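Local coordinates for protein glypican-1 (Homo sapiens, PDB 4YWT) that carries heparan sulfate chains at the cell surface as a GPI-anchored proteoglycan and, through those chains, binds alpha-4(V) collagen and takes part in Schwann cell myelination, at residues L88-L99 / Q384-L395. The protein carries 3 engineered substitutions. Numbering follows the deposited sequence.
Sequences LRDSSRVLQAML and QLRDVQDFWISL. With CA (calcium ion), chain F.
Leu-95 covers one face of the Phe-391 ring: its CD2 stands 3.5 Å from the ring centroid, 10° off the normal, a CH-pi contact. With its CG anti to the backbone N (chi1 -173°), Phe-391 sends the ring across to helix 88-99, where Ser-91 OG approaches obliquely, 3.9 Å from Phe-391 CE1. The ring's other face receives Leu-395 CD2, offset toward the rim, so leucines from both segments clamp it. The other methyl of Leu-95, CD1, rests 3.8 Å from Val-388 CG1. Farther along, Met-98 bends at chi2 and chi3, bringing its CE tip to tip with Val-388 CG2 at 3.9 Å, while its thioether slides past Gln-384 in the opposite sense, SD 3.7 Å from Gln-384 CB. In the elongated, mainly helical glypican core, this packing sets the long helix 70-129 against the break between helices 373-387 and 391-404, and segments 88-99 and 391-395 run nearly antiparallel (154°). A type I beta turn from Val-388 to Phe-391 makes the break. A calcium ion is bound by Asp-387 O, just before the turn, by both carboxylate oxygens of Asp-390 within it, and by three waters, and so bridges the last residue before the turn to a residue inside it. Val-388 O is also hydrogen-bonded to Trp-289 NE1. At the far end, Leu-88 and Leu-395 cross at about a right angle, their CD1 methyls 3.9 Å apart.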
ATOM      1  N   LEU A  88       8.797   6.627 -14.881  1.00 44.64           N
ATOM      2  CA  LEU A  88       8.565   6.723 -13.443  1.00 44.15           C
ATOM      3  C   LEU A  88       7.076   6.697 -13.101  1.00 40.75           C
ATOM      4  O   LEU A  88       6.624   5.868 -12.296  1.00 33.21           O
ATOM      5  CB  LEU A  88       9.208   7.995 -12.887  1.00 47.12           C
ATOM      6  CG  LEU A  88       9.248   8.124 -11.363  1.00 53.88           C
ATOM      7  CD1 LEU A  88      10.237   7.136 -10.762  1.00 54.03           C
ATOM      8  CD2 LEU A  88       9.583   9.547 -10.945  1.00 53.82           C
ATOM      9  N   ARG A  89       6.309   7.590 -13.723  1.00 47.45           N
ATOM     10  CA  ARG A  89       4.890   7.689 -13.398  1.00 54.63           C
ATOM     11  C   ARG A  89       4.113   6.466 -13.881  1.00 57.49           C
ATOM     12  O   ARG A  89       3.044   6.159 -13.352  1.00 60.10           O
ATOM     13  CB  ARG A  89       4.275   8.961 -13.983  1.00 63.58           C
ATOM     14  CG  ARG A  89       3.039   9.421 -13.216  1.00 72.56           C
ATOM     15  CD  ARG A  89       2.265  10.501 -13.946  1.00 80.30           C
ATOM     16  NE  ARG A  89       3.111  11.278 -14.843  1.00 87.22           N
ATOM     17  CZ  ARG A  89       3.411  12.561 -14.664  1.00 92.57           C
ATOM     18  NH1 ARG A  89       2.935  13.217 -13.613  1.00 94.72           N
ATOM     19  NH2 ARG A  89       4.190  13.188 -15.535  1.00 93.34           N
ATOM     20  N   ASP A  90       4.647   5.767 -14.879  1.00 57.00           N
ATOM     21  CA  ASP A  90       4.048   4.503 -15.306  1.00 54.26           C
ATOM     22  C   ASP A  90       4.194   3.443 -14.217  1.00 52.97           C
ATOM     23  O   ASP A  90       3.205   2.807 -13.813  1.00 53.47           O
ATOM     24  CB  ASP A  90       4.680   4.009 -16.610  1.00 61.18           C
ATOM     25  CG  ASP A  90       4.015   4.597 -17.841  1.00 65.00           C
ATOM     26  OD1 ASP A  90       3.315   5.625 -17.712  1.00 66.74           O
ATOM     27  OD2 ASP A  90       4.183   4.025 -18.938  1.00 68.97           O
ATOM     28  N   SER A  91       5.424   3.260 -13.739  1.00 46.36           N
ATOM     29  CA  SER A  91       5.672   2.303 -12.658  1.00 48.69           C
ATOM     30  C   SER A  91       4.808   2.629 -11.431  1.00 33.22           C
ATOM     31  O   SER A  91       4.123   1.750 -10.854  1.00 29.48           O
ATOM     32  CB  SER A  91       7.157   2.300 -12.285  1.00 45.48           C
ATOM     33  OG  SER A  91       7.523   1.091 -11.644  1.00 50.91           O
ATOM     34  N   SER A  92       4.831   3.908 -11.055  1.00 32.89           N
ATOM     35  CA  SER A  92       4.002   4.401  -9.963  1.00 42.11           C
ATOM     36  C   SER A  92       2.530   4.064 -10.188  1.00 43.63           C
ATOM     37  O   SER A  92       1.834   3.659  -9.261  1.00 34.58           O
ATOM     38  CB  SER A  92       4.167   5.912  -9.799  1.00 40.55           C
ATOM     39  OG  SER A  92       3.282   6.409  -8.811  1.00 47.59           O
ATOM     40  N   ARG A  93       2.067   4.226 -11.423  1.00 47.34           N
ATOM     41  CA  ARG A  93       0.676   3.936 -11.761  1.00 47.75           C
ATOM     42  C   ARG A  93       0.350   2.461 -11.563  1.00 45.59           C
ATOM     43  O   ARG A  93      -0.726   2.116 -11.060  1.00 44.68           O
ATOM     44  CB  ARG A  93       0.375   4.356 -13.199  1.00 51.08           C
ATOM     45  CG  ARG A  93      -0.411   5.650 -13.299  1.00 60.14           C
ATOM     46  CD  ARG A  93      -0.363   6.235 -14.701  1.00 69.95           C
ATOM     47  NE  ARG A  93      -1.012   7.542 -14.753  1.00 76.80           N
ATOM     48  CZ  ARG A  93      -0.994   8.347 -15.809  1.00 86.06           C
ATOM     49  NH1 ARG A  93      -0.353   7.986 -16.912  1.00 86.05           N
ATOM     50  NH2 ARG A  93      -1.617   9.518 -15.761  1.00 88.25           N
ATOM     51  N   VAL A  94       1.278   1.592 -11.957  1.00 39.96           N
ATOM     52  CA  VAL A  94       1.113   0.163 -11.706  1.00 38.16           C
ATOM     53  C   VAL A  94       0.948  -0.116 -10.206  1.00 42.75           C
ATOM     54  O   VAL A  94      -0.046  -0.743  -9.775  1.00 42.96           O
ATOM     55  CB  VAL A  94       2.306  -0.646 -12.252  1.00 35.45           C
ATOM     56  CG1 VAL A  94       2.252  -2.085 -11.758  1.00 29.98           C
ATOM     57  CG2 VAL A  94       2.325  -0.599 -13.773  1.00 32.99           C
ATOM     58  N   LEU A  95       1.907   0.367  -9.413  1.00 40.72           N
ATOM     59  CA  LEU A  95       1.853   0.132  -7.964  1.00 36.86           C
ATOM     60  C   LEU A  95       0.542   0.638  -7.344  1.00 34.04           C
ATOM     61  O   LEU A  95      -0.121  -0.067  -6.564  1.00 38.08           O
ATOM     62  CB  LEU A  95       3.045   0.794  -7.272  1.00 38.63           C
ATOM     63  CG  LEU A  95       3.101   0.656  -5.749  1.00 33.59           C
ATOM     64  CD1 LEU A  95       3.122  -0.807  -5.341  1.00 34.53           C
ATOM     65  CD2 LEU A  95       4.314   1.380  -5.193  1.00 31.25           C
ATOM     66  N   GLN A  96       0.178   1.860  -7.717  1.00 39.02           N
ATOM     67  CA  GLN A  96      -1.031   2.518  -7.236  1.00 39.48           C
ATOM     68  C   GLN A  96      -2.277   1.707  -7.575  1.00 40.76           C
ATOM     69  O   GLN A  96      -3.176   1.554  -6.743  1.00 45.36           O
ATOM     70  CB  GLN A  96      -1.133   3.921  -7.837  1.00 46.09           C
ATOM     71  CG  GLN A  96      -1.896   4.925  -6.994  1.00 55.53           C
ATOM     72  CD  GLN A  96      -1.881   6.315  -7.602  1.00 63.20           C
ATOM     73  OE1 GLN A  96      -0.891   6.729  -8.206  1.00 63.20           O
ATOM     74  NE2 GLN A  96      -2.980   7.045  -7.442  1.00 67.82           N
ATOM     75  N   ALA A  97      -2.321   1.192  -8.801  1.00 40.90           N
ATOM     76  CA  ALA A  97      -3.423   0.339  -9.230  1.00 38.40           C
ATOM     77  C   ALA A  97      -3.515  -0.899  -8.345  1.00 36.93           C
ATOM     78  O   ALA A  97      -4.605  -1.254  -7.866  1.00 33.13           O
ATOM     79  CB  ALA A  97      -3.252  -0.062 -10.688  1.00 35.97           C
ATOM     80  N   MET A  98      -2.371  -1.543  -8.118  1.00 30.31           N
ATOM     81  CA  MET A  98      -2.340  -2.730  -7.259  1.00 35.95           C
ATOM     82  C   MET A  98      -2.913  -2.434  -5.868  1.00 35.00           C
ATOM     83  O   MET A  98      -3.853  -3.109  -5.402  1.00 34.62           O
ATOM     84  CB  MET A  98      -0.910  -3.266  -7.141  1.00 31.13           C
ATOM     85  CG  MET A  98      -0.793  -4.637  -6.478  1.00 33.87           C
ATOM     86  SD  MET A  98      -0.762  -4.597  -4.670  1.00 48.46           S
ATOM     87  CE  MET A  98       0.832  -3.840  -4.372  1.00 40.39           C
ATOM     88  N   LEU A  99      -2.355  -1.417  -5.213  1.00 33.75           N
ATOM     89  CA  LEU A  99      -2.806  -1.046  -3.872  1.00 36.65           C
ATOM     90  C   LEU A  99      -4.296  -0.703  -3.840  1.00 38.39           C
ATOM     91  O   LEU A  99      -5.006  -1.069  -2.900  1.00 33.24           O
ATOM     92  CB  LEU A  99      -1.991   0.132  -3.337  1.00 32.62           C
ATOM     93  CG  LEU A  99      -0.503  -0.115  -3.082  1.00 35.43           C
ATOM     94  CD1 LEU A  99       0.185   1.181  -2.687  1.00 30.92           C
ATOM     95  CD2 LEU A  99      -0.304  -1.179  -2.012  1.00 24.16           C
ATOM     96  N   GLN A 384       1.730  -9.879  -2.794  1.00 25.87           N
ATOM     97  CA  GLN A 384       1.865  -8.581  -3.449  1.00 25.69           C
ATOM     98  C   GLN A 384       2.631  -7.561  -2.605  1.00 33.69           C
ATOM     99  O   GLN A 384       3.325  -6.701  -3.146  1.00 41.43           O
ATOM    100  CB  GLN A 384       0.488  -8.018  -3.806  1.00 34.06           C
ATOM    101  CG  GLN A 384      -0.160  -8.668  -5.021  1.00 46.58           C
ATOM    102  CD  GLN A 384       0.545  -8.329  -6.325  1.00 62.80           C
ATOM    103  OE1 GLN A 384       1.464  -7.509  -6.360  1.00 64.37           O
ATOM    104  NE2 GLN A 384       0.112  -8.963  -7.410  1.00 66.56           N
ATOM    105  N   LEU A 385       2.504  -7.656  -1.286  1.00 31.01           N
ATOM    106  CA  LEU A 385       3.163  -6.712  -0.389  1.00 36.08           C
ATOM    107  C   LEU A 385       4.630  -7.072  -0.188  1.00 32.68           C
ATOM    108  O   LEU A 385       5.483  -6.189  -0.111  1.00 34.67           O
ATOM    109  CB  LEU A 385       2.442  -6.651   0.957  1.00 26.31           C
ATOM    110  CG  LEU A 385       1.099  -5.917   0.939  1.00 27.59           C
ATOM    111  CD1 LEU A 385       0.566  -5.719   2.348  1.00 24.98           C
ATOM    112  CD2 LEU A 385       1.224  -4.585   0.212  1.00 30.51           C
ATOM    113  N   ARG A 386       4.922  -8.366  -0.102  1.00 34.25           N
ATOM    114  CA  ARG A 386       6.309  -8.813  -0.046  1.00 38.48           C
ATOM    115  C   ARG A 386       7.005  -8.501  -1.365  1.00 39.86           C
ATOM    116  O   ARG A 386       8.222  -8.326  -1.408  1.00 34.11           O
ATOM    117  CB  ARG A 386       6.400 -10.311   0.254  1.00 39.56           C
ATOM    118  CG  ARG A 386       6.028 -10.695   1.676  1.00 47.59           C
ATOM    119  CD  ARG A 386       6.241 -12.184   1.911  1.00 59.60           C
ATOM    120  NE  ARG A 386       5.159 -12.780   2.692  1.00 65.38           N
ATOM    121  CZ  ARG A 386       5.188 -12.944   4.010  1.00 68.30           C
ATOM    122  NH1 ARG A 386       6.246 -12.555   4.707  1.00 71.40           N
ATOM    123  NH2 ARG A 386       4.156 -13.497   4.634  1.00 73.08           N
ATOM    124  N   ASP A 387       6.222  -8.427  -2.438  1.00 40.63           N
ATOM    125  CA  ASP A 387       6.775  -8.173  -3.765  1.00 35.58           C
ATOM    126  C   ASP A 387       7.169  -6.710  -3.991  1.00 34.11           C
ATOM    127  O   ASP A 387       8.077  -6.423  -4.773  1.00 38.98           O
ATOM    128  CB  ASP A 387       5.776  -8.601  -4.838  1.00 41.38           C
ATOM    129  CG  ASP A 387       6.341  -8.476  -6.238  1.00 51.09           C
ATOM    130  OD1 ASP A 387       7.446  -9.005  -6.482  1.00 52.35           O
ATOM    131  OD2 ASP A 387       5.683  -7.846  -7.091  1.00 55.00           O
ATOM    132  N   VAL A 388       6.494  -5.788  -3.310  1.00 32.02           N
ATOM    133  CA  VAL A 388       6.723  -4.364  -3.546  1.00 34.37           C
ATOM    134  C   VAL A 388       7.343  -3.638  -2.349  1.00 33.06           C
ATOM    135  O   VAL A 388       7.335  -2.407  -2.295  1.00 33.35           O
ATOM    136  CB  VAL A 388       5.413  -3.643  -3.927  1.00 25.20           C
ATOM    137  CG1 VAL A 388       4.816  -4.254  -5.186  1.00 25.76           C
ATOM    138  CG2 VAL A 388       4.417  -3.693  -2.772  1.00 24.64           C
ATOM    139  N   GLN A 389       7.885  -4.391  -1.398  1.00 24.90           N
ATOM    140  CA  GLN A 389       8.529  -3.783  -0.239  1.00 29.83           C
ATOM    141  C   GLN A 389       9.859  -3.142  -0.632  1.00 25.16           C
ATOM    142  O   GLN A 389      10.370  -2.274   0.075  1.00 25.09           O
ATOM    143  CB  GLN A 389       8.750  -4.816   0.868  1.00 30.95           C
ATOM    144  CG  GLN A 389       9.491  -6.062   0.421  1.00 39.07           C
ATOM    145  CD  GLN A 389       9.670  -7.067   1.541  1.00 44.35           C
ATOM    146  OE1 GLN A 389       9.437  -6.760   2.709  1.00 56.29           O
ATOM    147  NE2 GLN A 389      10.086  -8.277   1.189  1.00 53.58           N
ATOM    148  N   ASP A 390      10.407  -3.573  -1.766  1.00 25.52           N
ATOM    149  CA  ASP A 390      11.700  -3.085  -2.238  1.00 25.95           C
ATOM    150  C   ASP A 390      11.561  -1.947  -3.241  1.00 26.09           C
ATOM    151  O   ASP A 390      12.552  -1.490  -3.805  1.00 26.51           O
ATOM    152  CB  ASP A 390      12.503  -4.226  -2.875  1.00 39.98           C
ATOM    153  CG  ASP A 390      11.770  -4.891  -4.043  1.00 42.32           C
ATOM    154  OD1 ASP A 390      10.723  -4.375  -4.491  1.00 38.61           O
ATOM    155  OD2 ASP A 390      12.254  -5.937  -4.525  1.00 47.67           O
ATOM    156  N   PHE A 391      10.326  -1.507  -3.458  1.00 25.82           N
ATOM    157  CA  PHE A 391       9.979  -0.597  -4.550  1.00 37.19           C
ATOM    158  C   PHE A 391      10.903   0.617  -4.683  1.00 33.92           C
ATOM    159  O   PHE A 391      11.553   0.822  -5.722  1.00 41.09           O
ATOM    160  CB  PHE A 391       8.534  -0.121  -4.369  1.00 25.81           C
ATOM    161  CG  PHE A 391       8.016   0.695  -5.515  1.00 33.16           C
ATOM    162  CD1 PHE A 391       7.726   0.096  -6.730  1.00 36.22           C
ATOM    163  CD2 PHE A 391       7.810   2.058  -5.379  1.00 26.42           C
ATOM    164  CE1 PHE A 391       7.246   0.841  -7.791  1.00 27.35           C
ATOM    165  CE2 PHE A 391       7.330   2.809  -6.436  1.00 29.20           C
ATOM    166  CZ  PHE A 391       7.047   2.198  -7.644  1.00 30.07           C
ATOM    167  N   TRP A 392      10.973   1.397  -3.609  1.00 27.98           N
ATOM    168  CA  TRP A 392      11.621   2.702  -3.619  1.00 27.86           C
ATOM    169  C   TRP A 392      13.122   2.646  -3.883  1.00 27.06           C
ATOM    170  O   TRP A 392      13.720   3.643  -4.284  1.00 30.56           O
ATOM    171  CB  TRP A 392      11.347   3.413  -2.293  1.00 26.40           C
ATOM    172  CG  TRP A 392       9.887   3.560  -2.038  1.00 33.11           C
ATOM    173  CD1 TRP A 392       9.150   2.918  -1.086  1.00 36.78           C
ATOM    174  CD2 TRP A 392       8.970   4.376  -2.774  1.00 35.33           C
ATOM    175  NE1 TRP A 392       7.832   3.297  -1.174  1.00 31.21           N
ATOM    176  CE2 TRP A 392       7.695   4.191  -2.204  1.00 33.97           C
ATOM    177  CE3 TRP A 392       9.105   5.251  -3.856  1.00 28.84           C
ATOM    178  CZ2 TRP A 392       6.563   4.849  -2.677  1.00 32.82           C
ATOM    179  CZ3 TRP A 392       7.982   5.902  -4.326  1.00 30.21           C
ATOM    180  CH2 TRP A 392       6.726   5.699  -3.737  1.00 36.17           C
ATOM    181  N   ILE A 393      13.731   1.486  -3.662  1.00 26.98           N
ATOM    182  CA  ILE A 393      15.146   1.322  -3.964  1.00 27.59           C
ATOM    183  C   ILE A 393      15.351   0.441  -5.192  1.00 36.88           C
ATOM    184  O   ILE A 393      16.442   0.397  -5.757  1.00 40.04           O
ATOM    185  CB  ILE A 393      15.918   0.715  -2.783  1.00 27.45           C
ATOM    186  CG1 ILE A 393      15.505  -0.740  -2.571  1.00 27.20           C
ATOM    187  CG2 ILE A 393      15.703   1.541  -1.522  1.00 41.79           C
ATOM    188  CD1 ILE A 393      16.457  -1.504  -1.704  1.00 27.46           C
ATOM    189  N   SER A 394      14.301  -0.262  -5.602  1.00 39.50           N
ATOM    190  CA  SER A 394      14.388  -1.106  -6.784  1.00 40.49           C
ATOM    191  C   SER A 394      14.088  -0.293  -8.037  1.00 33.32           C
ATOM    192  O   SER A 394      14.312  -0.766  -9.150  1.00 29.22           O
ATOM    193  CB  SER A 394      13.429  -2.293  -6.687  1.00 39.15           C
ATOM    194  OG  SER A 394      12.091  -1.881  -6.904  1.00 42.86           O
ATOM    195  N   LEU A 395      13.576   0.921  -7.849  1.00 28.42           N
ATOM    196  CA  LEU A 395      13.293   1.817  -8.978  1.00 41.07           C
ATOM    197  C   LEU A 395      14.438   1.952 -10.004  1.00 45.72           C
ATOM    198  O   LEU A 395      14.207   1.750 -11.200  1.00 48.45           O
ATOM    199  CB  LEU A 395      12.904   3.209  -8.467  1.00 40.90           C
ATOM    200  CG  LEU A 395      11.451   3.423  -8.048  1.00 43.52           C
ATOM    201  CD1 LEU A 395      11.216   4.881  -7.688  1.00 45.21           C
ATOM    202  CD2 LEU A 395      10.511   2.982  -9.156  1.00 46.91           C
TER
HETATM  203 CA    CA F 602      10.246  -6.344  -5.703  1.00 47.23          CA
HETATM  204  O   HOH W   1      10.327  -7.589  -3.666  1.00 38.19           O
HETATM  205  O   HOH W   2      11.092  -5.199  -7.625  1.00 60.40           O
HETATM  206  O   HOH W   3       9.365  -4.376  -6.737  1.00 56.47           O